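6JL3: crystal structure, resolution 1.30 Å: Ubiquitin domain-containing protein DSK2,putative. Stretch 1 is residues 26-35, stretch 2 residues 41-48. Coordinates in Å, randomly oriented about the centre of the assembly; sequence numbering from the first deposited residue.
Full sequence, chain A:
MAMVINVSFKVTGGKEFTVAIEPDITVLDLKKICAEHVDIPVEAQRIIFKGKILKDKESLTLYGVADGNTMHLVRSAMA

Stretch 1 (26-35) TVLDLKKICA
Stretch 2, residues 41-48: PVEAQRII

Helix 27-35 packs against a 3-10 segment (42-44) and strand 45-48, the helix and strand axes 9.7 Å apart at closest and 114° between their N-to-C directions. CA atoms pair Lys-31 with Val-42 and Ala-35 with Pro-41, both at 5.6 Å. Before the helix, Thr-26 (phi/psi -85/166, chi1 p) closes a reciprocal cap: Asp-29 N donates to Thr-26 OG1 and Thr-26 N to Asp-29 OD2, each 3.0 Å. Gln-45 (chi1 m, chi2 t, chi3 26°) points toward the helix, where its NE2 donates to Lys-31 O (3.2 Å, 145°). That carbonyl also accepts from Ala-35 N at 2.9 Å, so one oxygen serves both the helix and the side chain. Ala-35 N and Gln-45 NE2, 3.4 Å apart, are both donors and do not bond. Lys-31, chi1 m and then all t, reaches across the start of the strand: its NZ donates weakly to Gln-45 O (3.3 Å), while one water bridges NZ (2.9 Å) to Val-42 O (2.7 Å) and another accepts from Ile-47 N (2.9 Å) and weakly from NZ (3.3 Å). Arg-46 NH1 also reaches Gln-45 O, at 2.8 Å. Apolar contacts flank this network: Ile-47 CD1 (m, t) meets Lys-31 CG at 3.7 Å and Leu-30 CD2 at 3.9 Å, and Val-42 (t) places CG1 3.6 Å from Leu-28 CD1 and CG2 4.0 Å from Ala-35 CB.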

# COMPACT_ATOMS: atom_id res chain seq x y z
N THR A 26 -2.49 -6.29 7.14
CA THR A 26 -3.31 -5.10 7.34
C THR A 26 -2.75 -3.93 6.54
O THR A 26 -1.60 -3.93 6.08
CB THR A 26 -3.35 -4.70 8.81
OG1 THR A 26 -2.02 -4.34 9.22
CG2 THR A 26 -3.90 -5.83 9.66
N VAL A 27 -3.57 -2.88 6.42
CA VAL A 27 -3.12 -1.63 5.81
C VAL A 27 -1.91 -1.07 6.55
O VAL A 27 -0.95 -0.59 5.93
CB VAL A 27 -4.29 -0.63 5.77
CG1 VAL A 27 -3.83 0.75 5.35
CG2 VAL A 27 -5.38 -1.16 4.85
N LEU A 28 -1.92 -1.12 7.88
CA LEU A 28 -0.77 -0.65 8.65
C LEU A 28 0.48 -1.48 8.32
O LEU A 28 1.57 -0.92 8.15
CB LEU A 28 -1.08 -0.68 10.14
CG LEU A 28 0.04 -0.13 11.04
CD1 LEU A 28 0.39 1.31 10.69
CD2 LEU A 28 -0.32 -0.26 12.52
N ASP A 29 0.34 -2.80 8.23
CA ASP A 29 1.45 -3.64 7.80
C ASP A 29 1.99 -3.17 6.45
O ASP A 29 3.21 -3.13 6.23
CB ASP A 29 1.01 -5.10 7.62
CG ASP A 29 0.75 -5.84 8.93
OD1 ASP A 29 1.36 -5.53 9.96
OD2 ASP A 29 -0.08 -6.79 8.90
N LEU A 30 1.09 -2.85 5.52
CA LEU A 30 1.48 -2.40 4.19
C LEU A 30 2.19 -1.05 4.25
O LEU A 30 3.16 -0.83 3.53
CB LEU A 30 0.25 -2.36 3.29
CG LEU A 30 0.49 -2.01 1.83
CD1 LEU A 30 1.46 -3.00 1.20
CD2 LEU A 30 -0.82 -1.97 1.06
N LYS A 31 1.73 -0.13 5.11
CA LYS A 31 2.44 1.13 5.29
C LYS A 31 3.85 0.90 5.82
O LYS A 31 4.80 1.59 5.41
CB LYS A 31 1.67 2.05 6.24
CG LYS A 31 0.38 2.61 5.67
CD LYS A 31 -0.32 3.53 6.66
CE LYS A 31 -1.50 4.22 6.01
NZ LYS A 31 -2.30 5.00 6.99
N LYS A 32 4.02 -0.04 6.75
CA LYS A 32 5.35 -0.35 7.25
C LYS A 32 6.26 -0.84 6.13
O LYS A 32 7.44 -0.47 6.06
CB LYS A 32 5.28 -1.36 8.40
CG LYS A 32 4.67 -0.76 9.66
CD LYS A 32 4.33 -1.81 10.70
CE LYS A 32 3.81 -1.14 11.96
NZ LYS A 32 3.42 -2.14 12.99
N ILE A 33 5.72 -1.66 5.22
CA ILE A 33 6.47 -2.07 4.04
C ILE A 33 6.82 -0.85 3.18
O ILE A 33 7.96 -0.69 2.74
CB ILE A 33 5.67 -3.12 3.24
CG1 ILE A 33 5.58 -4.44 4.01
CG2 ILE A 33 6.31 -3.34 1.87
CD1 ILE A 33 4.59 -5.43 3.42
N CYS A 34 5.85 0.02 2.94
CA CYS A 34 6.09 1.20 2.11
C CYS A 34 7.20 2.06 2.70
O CYS A 34 8.03 2.61 1.96
CB CYS A 34 4.81 2.01 1.94
SG CYS A 34 3.60 1.29 0.83
N ALA A 35 7.22 2.21 4.03
CA ALA A 35 8.23 3.05 4.67
C ALA A 35 9.63 2.48 4.52
O ALA A 35 10.60 3.23 4.61
CB ALA A 35 7.90 3.25 6.15
N PRO A 41 7.27 8.49 6.24
CA PRO A 41 7.03 7.71 7.46
C PRO A 41 5.58 7.26 7.52
O PRO A 41 4.67 7.85 6.93
CB PRO A 41 7.35 8.69 8.59
CG PRO A 41 7.10 10.04 7.99
CD PRO A 41 7.45 9.93 6.53
N VAL A 42 5.37 6.18 8.29
CA VAL A 42 4.06 5.52 8.31
C VAL A 42 2.95 6.52 8.60
O VAL A 42 1.90 6.50 7.95
CB VAL A 42 4.08 4.38 9.34
CG1 VAL A 42 2.67 3.94 9.69
CG2 VAL A 42 4.91 3.23 8.80
N GLU A 43 3.15 7.37 9.59
CA GLU A 43 2.09 8.26 10.05
C GLU A 43 1.72 9.32 9.02
O GLU A 43 0.62 9.88 9.09
CB GLU A 43 2.49 8.87 11.39
CG GLU A 43 2.69 7.84 12.50
CD GLU A 43 4.08 7.23 12.55
OE1 GLU A 43 4.32 6.40 13.45
OE2 GLU A 43 4.94 7.55 11.69
N ALA A 44 2.60 9.61 8.05
CA ALA A 44 2.30 10.58 7.01
C ALA A 44 1.73 9.94 5.75
O ALA A 44 1.32 10.67 4.83
CB ALA A 44 3.56 11.36 6.62
N GLN A 45 1.71 8.62 5.66
CA GLN A 45 1.28 7.95 4.45
C GLN A 45 -0.23 7.86 4.36
O GLN A 45 -0.92 7.56 5.35
CB GLN A 45 1.79 6.52 4.44
CG GLN A 45 3.26 6.36 4.26
CD GLN A 45 3.67 4.90 4.26
OE1 GLN A 45 2.89 4.01 3.92
NE2 GLN A 45 4.91 4.65 4.66
N ARG A 46 -0.74 8.05 3.15
CA ARG A 46 -2.13 7.73 2.82
C ARG A 46 -2.10 6.81 1.61
O ARG A 46 -1.54 7.19 0.56
CB ARG A 46 -2.93 9.00 2.54
CG ARG A 46 -2.93 10.01 3.68
CD ARG A 46 -3.64 9.49 4.93
NE ARG A 46 -3.65 10.48 6.01
CZ ARG A 46 -2.74 10.54 6.98
NH1 ARG A 46 -1.74 9.67 7.03
NH2 ARG A 46 -2.84 11.47 7.91
N ILE A 47 -2.63 5.60 1.76
CA ILE A 47 -2.70 4.64 0.66
C ILE A 47 -4.08 4.76 0.02
O ILE A 47 -5.11 4.62 0.69
CB ILE A 47 -2.41 3.21 1.13
CG1 ILE A 47 -0.99 3.12 1.70
CG2 ILE A 47 -2.62 2.24 -0.03
CD1 ILE A 47 -0.60 1.75 2.23
N ILE A 48 -4.08 5.03 -1.29
CA ILE A 48 -5.29 5.29 -2.06
C ILE A 48 -5.51 4.11 -3.00
O ILE A 48 -4.63 3.77 -3.79
CB ILE A 48 -5.18 6.60 -2.87
CG1 ILE A 48 -4.63 7.74 -2.02
CG2 ILE A 48 -6.53 6.89 -3.55
CD1 ILE A 48 -5.40 8.08 -0.80
O HOH W 1 -4.14 5.10 4.20
O HOH W 2 -0.70 6.63 8.72